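Local coordinates for amino acid adenylation domain-containing protein (PDB 6ULY) that probably selects an alpha-keto acid and activates it as an acyl adenylate, serving as the first adenylation domain of a nonribosomal depsipeptide synthetase, at residues P253-W256 with L257-D261; H311-L314 with H315-P319. One frame throughout, in Å; residues are numbered along the deposited sequence.

Interaction 1: residues P253-W256 with L257-D261; sequences PLRW and LDWMD. With SO4 (sulfate ion), chain N; SO4 (sulfate ion), chain O.
Arg255 and Trp259, one turn apart in helix 255-262, meet through a CH-pi contact: Arg255 CB lies 3.9 Å from the centroid of the six-membered ring of Trp259, 16° off its normal. Arg255 O faces the same indole and takes the amide hydrogen of Trp259 (N to O 2.8 Å), so backbone and side chain of Arg255 both pack on this tryptophan. A second i to i+4 pair is a Met-aromatic contact. Met260 SD stands over one face of the five-membered ring of Trp256, 4.2 Å from its centroid, while Met260 N bonds nearly straight to Trp256 O. The indole gets there because CG of Trp256 is anti to the backbone N (chi1 -157°). One i to i+3 pair, Leu254 and Leu257, touches through Leu254 CD2 and Leu257 CD1 at 3.8 Å.

Farther out, Trp256 NE1 bonds to Thr268 OG1, and the rings of Trp218 and Phe275 meet the Trp256 indole edge-to-face. The extended Arg255 chain carries its guanidinium to two sulfate ions, probably from the crystallisation liquor: NH1 to O1 of the sulfate of chain N is 2.7 Å, and NH2 to O2 of the sulfate of chain O is 3.2 Å. NH1 also bonds to Asp248 O. The helix thus buries two indoles, the polar NE1 of Trp256 satisfied by Thr268, while the arginine's charge would be balanced, at least in this crystal, by anions.

Interaction 2: residues H311-L314 with H315-P319; sequences HRFL and HLLAP
Three successive i to i+4 bonds, from His315 N to His311 O, Leu316 N to Arg312 O and Leu317 N to Phe313 O, tie 311-314 to 315-317 within helix 307-317, the third being the longest at 3.2 Å. On the inner side, Leu317 CD1 sits over the face of the Phe313 ring, 3.7 Å from its centroid and 29° off the normal. This CH-pi contact presses the methyl on the far rim, with Phe313 CE1 and CZ each 3.4 Å away. The ring, its CG anti to the backbone N (chi1 -172°), also meets Phe275 edge-to-face.

The partly exposed Arg312 chain bends at chi2 and runs across Leu316, whose CD2 lies 3.4 Å from Arg312 NH2. His315 ND1 stands over one face of the guanidinium, 3.8 Å from Arg312 NH1, with the imidazole and guanidinium planes 46° apart. NH2 forms a salt bridge to Glu282. As the crossover helix from strand 297-301 to strand 327-333 in a beta-alpha-beta unit, this element therefore turns an aromatic-aliphatic face inward, whereas its partly exposed arginine is probably balanced by the glutamate, and the nearby guanidinium would probably disfavour protonation of His315.

The two contacts are local i to i+3 and i to i+4 packing along two different helices in the same adenylation domain, and they meet directly: Leu257 CD1 of interaction 1 packs on Leu317 CD2 of interaction 2 at 3.8 Å, and the rings of Trp256 and Phe313 touch nearby. Both rings meet Phe275 of helix 272-279, so that helix joins the two. Residues 253-261 form the more deeply buried contact, with the Trp256 side chain about 13 Å from the keto acyl adenylate; residues 311-319 are only partly buried. Their chemistry differs: indoles meet a sulfur and an arginine CB in the first, phenyl meets a leucine methyl in the second. Each has a partly exposed arginine, one held by sulfates and Asp248 O, the other by Glu282.

Interaction 1: residues P253-W256 with L257-D261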
ATOM      1  N   PRO A 253       4.998  33.067  -4.953  1.00 50.88           N
ATOM      2  CA  PRO A 253       3.548  32.889  -5.145  1.00 46.92           C
ATOM      3  C   PRO A 253       2.835  34.116  -5.695  1.00 48.42           C
ATOM      4  O   PRO A 253       1.855  33.968  -6.439  1.00 41.75           O
ATOM      5  CB  PRO A 253       3.056  32.537  -3.735  1.00 50.05           C
ATOM      6  CG  PRO A 253       4.237  31.901  -3.075  1.00 47.26           C
ATOM      7  CD  PRO A 253       5.441  32.622  -3.619  1.00 53.47           C
ATOM      8  N   LEU A 254       3.288  35.324  -5.358  1.00 51.86           N
ATOM      9  CA  LEU A 254       2.617  36.521  -5.855  1.00 48.46           C
ATOM     10  C   LEU A 254       2.675  36.633  -7.371  1.00 45.54           C
ATOM     11  O   LEU A 254       1.922  37.428  -7.944  1.00 45.84           O
ATOM     12  CB  LEU A 254       3.221  37.771  -5.220  1.00 48.17           C
ATOM     13  CG  LEU A 254       2.868  38.005  -3.748  1.00 55.54           C
ATOM     14  CD1 LEU A 254       3.511  39.293  -3.256  1.00 53.39           C
ATOM     15  CD2 LEU A 254       1.358  38.037  -3.528  1.00 55.39           C
ATOM     16  N   ARG A 255       3.539  35.862  -8.033  1.00 43.56           N
ATOM     17  CA  ARG A 255       3.515  35.817  -9.489  1.00 41.19           C
ATOM     18  C   ARG A 255       2.150  35.402 -10.017  1.00 47.18           C
ATOM     19  O   ARG A 255       1.753  35.829 -11.106  1.00 49.06           O
ATOM     20  CB  ARG A 255       4.585  34.860  -9.998  1.00 46.86           C
ATOM     21  CG  ARG A 255       5.960  35.460  -9.969  1.00 48.89           C
ATOM     22  CD  ARG A 255       7.035  34.443 -10.258  1.00 55.46           C
ATOM     23  NE  ARG A 255       8.344  35.076 -10.207  1.00 62.75           N
ATOM     24  CZ  ARG A 255       9.497  34.425 -10.124  1.00 70.64           C
ATOM     25  NH1 ARG A 255       9.518  33.100 -10.071  1.00 68.56           N
ATOM     26  NH2 ARG A 255      10.631  35.111 -10.086  1.00 82.65           N
ATOM     27  N   TRP A 256       1.431  34.554  -9.280  1.00 48.17           N
ATOM     28  CA  TRP A 256       0.061  34.231  -9.660  1.00 47.62           C
ATOM     29  C   TRP A 256      -0.733  35.506  -9.905  1.00 46.55           C
ATOM     30  O   TRP A 256      -1.406  35.652 -10.933  1.00 44.21           O
ATOM     31  CB  TRP A 256      -0.597  33.386  -8.566  1.00 42.41           C
ATOM     32  CG  TRP A 256      -1.754  32.539  -9.015  1.00 46.22           C
ATOM     33  CD1 TRP A 256      -2.171  32.314 -10.297  1.00 42.07           C
ATOM     34  CD2 TRP A 256      -2.642  31.794  -8.170  1.00 46.39           C
ATOM     35  NE1 TRP A 256      -3.264  31.481 -10.300  1.00 44.88           N
ATOM     36  CE2 TRP A 256      -3.573  31.147  -9.007  1.00 44.81           C
ATOM     37  CE3 TRP A 256      -2.743  31.617  -6.785  1.00 44.43           C
ATOM     38  CZ2 TRP A 256      -4.588  30.334  -8.505  1.00 41.91           C
ATOM     39  CZ3 TRP A 256      -3.753  30.811  -6.290  1.00 44.97           C
ATOM     40  CH2 TRP A 256      -4.661  30.178  -7.148  1.00 43.07           C
ATOM     41  N   LEU A 257      -0.659  36.450  -8.967  1.00 43.30           N
ATOM     42  CA  LEU A 257      -1.356  37.719  -9.147  1.00 50.76           C
ATOM     43  C   LEU A 257      -0.858  38.442 -10.393  1.00 46.55           C
ATOM     44  O   LEU A 257      -1.655  38.850 -11.246  1.00 42.56           O
ATOM     45  CB  LEU A 257      -1.184  38.592  -7.903  1.00 50.16           C
ATOM     46  CG  LEU A 257      -1.687  37.982  -6.591  1.00 47.27           C
ATOM     47  CD1 LEU A 257      -1.688  39.031  -5.487  1.00 48.88           C
ATOM     48  CD2 LEU A 257      -3.071  37.378  -6.752  1.00 50.93           C
ATOM     49  N   ASP A 258       0.464  38.600 -10.521  1.00 48.28           N
ATOM     50  CA  ASP A 258       1.024  39.270 -11.694  1.00 47.60           C
ATOM     51  C   ASP A 258       0.496  38.652 -12.977  1.00 50.20           C
ATOM     52  O   ASP A 258       0.158  39.361 -13.936  1.00 50.17           O
ATOM     53  CB  ASP A 258       2.550  39.172 -11.691  1.00 50.09           C
ATOM     54  CG  ASP A 258       3.177  39.774 -10.462  1.00 43.15           C
ATOM     55  OD1 ASP A 258       2.461  40.429  -9.676  1.00 39.34           O
ATOM     56  OD2 ASP A 258       4.395  39.580 -10.288  1.00 46.65           O
ATOM     57  N   TRP A 259       0.450  37.320 -13.019  1.00 44.97           N
ATOM     58  CA  TRP A 259       0.069  36.618 -14.237  1.00 47.57           C
ATOM     59  C   TRP A 259      -1.405  36.837 -14.552  1.00 46.10           C
ATOM     60  O   TRP A 259      -1.764  37.166 -15.689  1.00 44.84           O
ATOM     61  CB  TRP A 259       0.384  35.130 -14.087  1.00 48.69           C
ATOM     62  CG  TRP A 259       1.860  34.814 -14.020  1.00 47.35           C
ATOM     63  CD1 TRP A 259       2.885  35.565 -14.522  1.00 48.35           C
ATOM     64  CD2 TRP A 259       2.469  33.662 -13.414  1.00 46.91           C
ATOM     65  NE1 TRP A 259       4.090  34.949 -14.277  1.00 47.53           N
ATOM     66  CE2 TRP A 259       3.863  33.784 -13.593  1.00 43.81           C
ATOM     67  CE3 TRP A 259       1.972  32.540 -12.739  1.00 47.31           C
ATOM     68  CZ2 TRP A 259       4.763  32.829 -13.125  1.00 50.30           C
ATOM     69  CZ3 TRP A 259       2.872  31.591 -12.271  1.00 44.63           C
ATOM     70  CH2 TRP A 259       4.250  31.743 -12.467  1.00 51.40           C
ATOM     71  N   MET A 260      -2.277  36.663 -13.557  1.00 45.63           N
ATOM     72  CA  MET A 260      -3.693  36.930 -13.777  1.00 48.97           C
ATOM     73  C   MET A 260      -3.904  38.340 -14.308  1.00 46.63           C
ATOM     74  O   MET A 260      -4.767  38.571 -15.160  1.00 43.88           O
ATOM     75  CB  MET A 260      -4.476  36.737 -12.482  1.00 46.80           C
ATOM     76  CG  MET A 260      -4.695  35.285 -12.107  1.00 50.00           C
ATOM     77  SD  MET A 260      -5.127  35.096 -10.370  1.00 52.25           S
ATOM     78  CE  MET A 260      -6.712  35.919 -10.294  1.00 51.56           C
ATOM     79  N   ASP A 261      -3.118  39.293 -13.814  1.00 52.20           N
ATOM     80  CA  ASP A 261      -3.266  40.686 -14.215  1.00 51.21           C
ATOM     81  C   ASP A 261      -2.683  40.922 -15.602  1.00 49.43           C
ATOM     82  O   ASP A 261      -3.329  41.527 -16.462  1.00 53.44           O
ATOM     83  CB  ASP A 261      -2.589  41.582 -13.177  1.00 53.60           C
ATOM     84  CG  ASP A 261      -2.410  43.006 -13.656  1.00 49.91           C
ATOM     85  OD1 ASP A 261      -3.252  43.862 -13.307  1.00 47.88           O
ATOM     86  OD2 ASP A 261      -1.426  43.263 -14.380  1.00 51.58           O
TER
HETATM   87  S   SO4 N 712      13.156  32.667  -9.190  1.00 99.48           S
HETATM   88  O1  SO4 N 712      11.887  32.006  -9.307  1.00 82.18           O
HETATM   89  O2  SO4 N 712      14.187  31.687  -8.985  1.00 86.79           O
HETATM   90  O3  SO4 N 712      13.425  33.400 -10.396  1.00101.11           O
HETATM   91  O4  SO4 N 712      13.125  33.571  -8.073  1.00 92.59           O
HETATM   92  S   SO4 O 713      11.068  37.797 -12.820  1.00 96.57           S
HETATM   93  O1  SO4 O 713       9.842  37.087 -13.049  1.00 86.38           O
HETATM   94  O2  SO4 O 713      11.259  37.979 -11.409  1.00 95.40           O
HETATM   95  O3  SO4 O 713      12.166  37.046 -13.360  1.00 95.91           O
HETATM   96  O4  SO4 O 713      11.004  39.079 -13.461  1.00110.83           O

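Interaction 2: residues H311-L314 with H315-P319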
ATOM      1  N   HIS A 311     -12.085  32.366   2.136  1.00 57.78           N
ATOM      2  CA  HIS A 311     -12.685  33.633   2.539  1.00 56.17           C
ATOM      3  C   HIS A 311     -11.618  34.706   2.714  1.00 62.08           C
ATOM      4  O   HIS A 311     -11.777  35.839   2.244  1.00 56.08           O
ATOM      5  CB  HIS A 311     -13.481  33.457   3.831  1.00 54.42           C
ATOM      6  CG  HIS A 311     -14.171  34.707   4.283  1.00 76.18           C
ATOM      7  ND1 HIS A 311     -13.805  35.392   5.422  1.00 78.42           N
ATOM      8  CD2 HIS A 311     -15.196  35.405   3.738  1.00 77.35           C
ATOM      9  CE1 HIS A 311     -14.580  36.451   5.565  1.00 82.13           C
ATOM     10  NE2 HIS A 311     -15.434  36.482   4.558  1.00 82.13           N
ATOM     11  N   ARG A 312     -10.521  34.367   3.394  1.00 59.68           N
ATOM     12  CA  ARG A 312      -9.423  35.318   3.538  1.00 59.72           C
ATOM     13  C   ARG A 312      -8.832  35.668   2.179  1.00 53.81           C
ATOM     14  O   ARG A 312      -8.475  36.823   1.925  1.00 57.15           O
ATOM     15  CB  ARG A 312      -8.349  34.740   4.461  1.00 60.38           C
ATOM     16  CG  ARG A 312      -7.219  35.702   4.792  1.00 65.46           C
ATOM     17  CD  ARG A 312      -7.686  36.802   5.729  1.00 83.02           C
ATOM     18  NE  ARG A 312      -6.813  37.972   5.682  1.00 95.50           N
ATOM     19  CZ  ARG A 312      -7.053  39.109   6.326  1.00103.82           C
ATOM     20  NH1 ARG A 312      -8.142  39.236   7.075  1.00112.23           N
ATOM     21  NH2 ARG A 312      -6.203  40.122   6.222  1.00 93.37           N
ATOM     22  N   PHE A 313      -8.724  34.679   1.293  1.00 51.64           N
ATOM     23  CA  PHE A 313      -8.212  34.922  -0.050  1.00 48.81           C
ATOM     24  C   PHE A 313      -9.074  35.941  -0.785  1.00 51.34           C
ATOM     25  O   PHE A 313      -8.556  36.866  -1.422  1.00 48.02           O
ATOM     26  CB  PHE A 313      -8.162  33.596  -0.808  1.00 49.08           C
ATOM     27  CG  PHE A 313      -7.474  33.663  -2.136  1.00 42.08           C
ATOM     28  CD1 PHE A 313      -8.180  33.997  -3.281  1.00 39.15           C
ATOM     29  CD2 PHE A 313      -6.133  33.339  -2.250  1.00 38.70           C
ATOM     30  CE1 PHE A 313      -7.555  34.032  -4.506  1.00 36.80           C
ATOM     31  CE2 PHE A 313      -5.502  33.369  -3.471  1.00 39.05           C
ATOM     32  CZ  PHE A 313      -6.214  33.720  -4.603  1.00 42.45           C
ATOM     33  N   LEU A 314     -10.399  35.788  -0.703  1.00 50.24           N
ATOM     34  CA  LEU A 314     -11.296  36.725  -1.374  1.00 56.20           C
ATOM     35  C   LEU A 314     -11.251  38.099  -0.716  1.00 53.83           C
ATOM     36  O   LEU A 314     -11.359  39.127  -1.397  1.00 53.54           O
ATOM     37  CB  LEU A 314     -12.722  36.177  -1.368  1.00 53.52           C
ATOM     38  CG  LEU A 314     -12.943  34.854  -2.108  1.00 52.54           C
ATOM     39  CD1 LEU A 314     -14.296  34.258  -1.742  1.00 52.38           C
ATOM     40  CD2 LEU A 314     -12.832  35.049  -3.616  1.00 45.24           C
ATOM     41  N   HIS A 315     -11.098  38.135   0.608  1.00 52.68           N
ATOM     42  CA  HIS A 315     -11.036  39.406   1.321  1.00 56.93           C
ATOM     43  C   HIS A 315      -9.754  40.156   0.981  1.00 57.40           C
ATOM     44  O   HIS A 315      -9.784  41.354   0.676  1.00 57.41           O
ATOM     45  CB  HIS A 315     -11.141  39.148   2.825  1.00 63.80           C
ATOM     46  CG  HIS A 315     -11.209  40.389   3.658  1.00 75.42           C
ATOM     47  ND1 HIS A 315     -10.120  40.888   4.341  1.00 73.99           N
ATOM     48  CD2 HIS A 315     -12.239  41.224   3.934  1.00 85.45           C
ATOM     49  CE1 HIS A 315     -10.473  41.981   4.993  1.00 76.31           C
ATOM     50  NE2 HIS A 315     -11.755  42.206   4.763  1.00 76.18           N
ATOM     51  N   LEU A 316      -8.616  39.456   1.004  1.00 54.73           N
ATOM     52  CA  LEU A 316      -7.339  40.106   0.730  1.00 57.84           C
ATOM     53  C   LEU A 316      -7.300  40.691  -0.674  1.00 56.49           C
ATOM     54  O   LEU A 316      -6.723  41.764  -0.891  1.00 47.59           O
ATOM     55  CB  LEU A 316      -6.191  39.112   0.912  1.00 54.53           C
ATOM     56  CG  LEU A 316      -5.743  38.806   2.341  1.00 67.20           C
ATOM     57  CD1 LEU A 316      -4.739  37.666   2.344  1.00 63.73           C
ATOM     58  CD2 LEU A 316      -5.141  40.034   2.999  1.00 75.12           C
ATOM     59  N   LEU A 317      -7.892  39.998  -1.645  1.00 50.22           N
ATOM     60  CA  LEU A 317      -7.786  40.390  -3.044  1.00 52.75           C
ATOM     61  C   LEU A 317      -8.973  41.208  -3.536  1.00 45.16           C
ATOM     62  O   LEU A 317      -8.967  41.638  -4.693  1.00 44.61           O
ATOM     63  CB  LEU A 317      -7.620  39.148  -3.925  1.00 45.65           C
ATOM     64  CG  LEU A 317      -6.364  38.311  -3.679  1.00 49.99           C
ATOM     65  CD1 LEU A 317      -6.304  37.156  -4.667  1.00 50.64           C
ATOM     66  CD2 LEU A 317      -5.104  39.158  -3.773  1.00 52.58           C
ATOM     67  N   ALA A 318      -9.987  41.428  -2.700  1.00 44.87           N
ATOM     68  CA  ALA A 318     -11.102  42.290  -3.087  1.00 43.26           C
ATOM     69  C   ALA A 318     -10.650  43.675  -3.532  1.00 53.53           C
ATOM     70  O   ALA A 318     -11.073  44.119  -4.612  1.00 51.94           O
ATOM     71  CB  ALA A 318     -12.097  42.384  -1.922  1.00 43.51           C
ATOM     72  N   PRO A 319      -9.807  44.399  -2.787  1.00 53.51           N
ATOM     73  CA  PRO A 319      -9.372  45.723  -3.268  1.00 51.65           C
ATOM     74  C   PRO A 319      -8.696  45.689  -4.626  1.00 50.21           C
ATOM     75  O   PRO A 319      -8.704  46.709  -5.325  1.00 56.63           O
ATOM     76  CB  PRO A 319      -8.408  46.205  -2.171  1.00 52.78           C
ATOM     77  CG  PRO A 319      -8.038  44.979  -1.395  1.00 55.28           C
ATOM     78  CD  PRO A 319      -9.238  44.084  -1.464  1.00 50.60           C
TER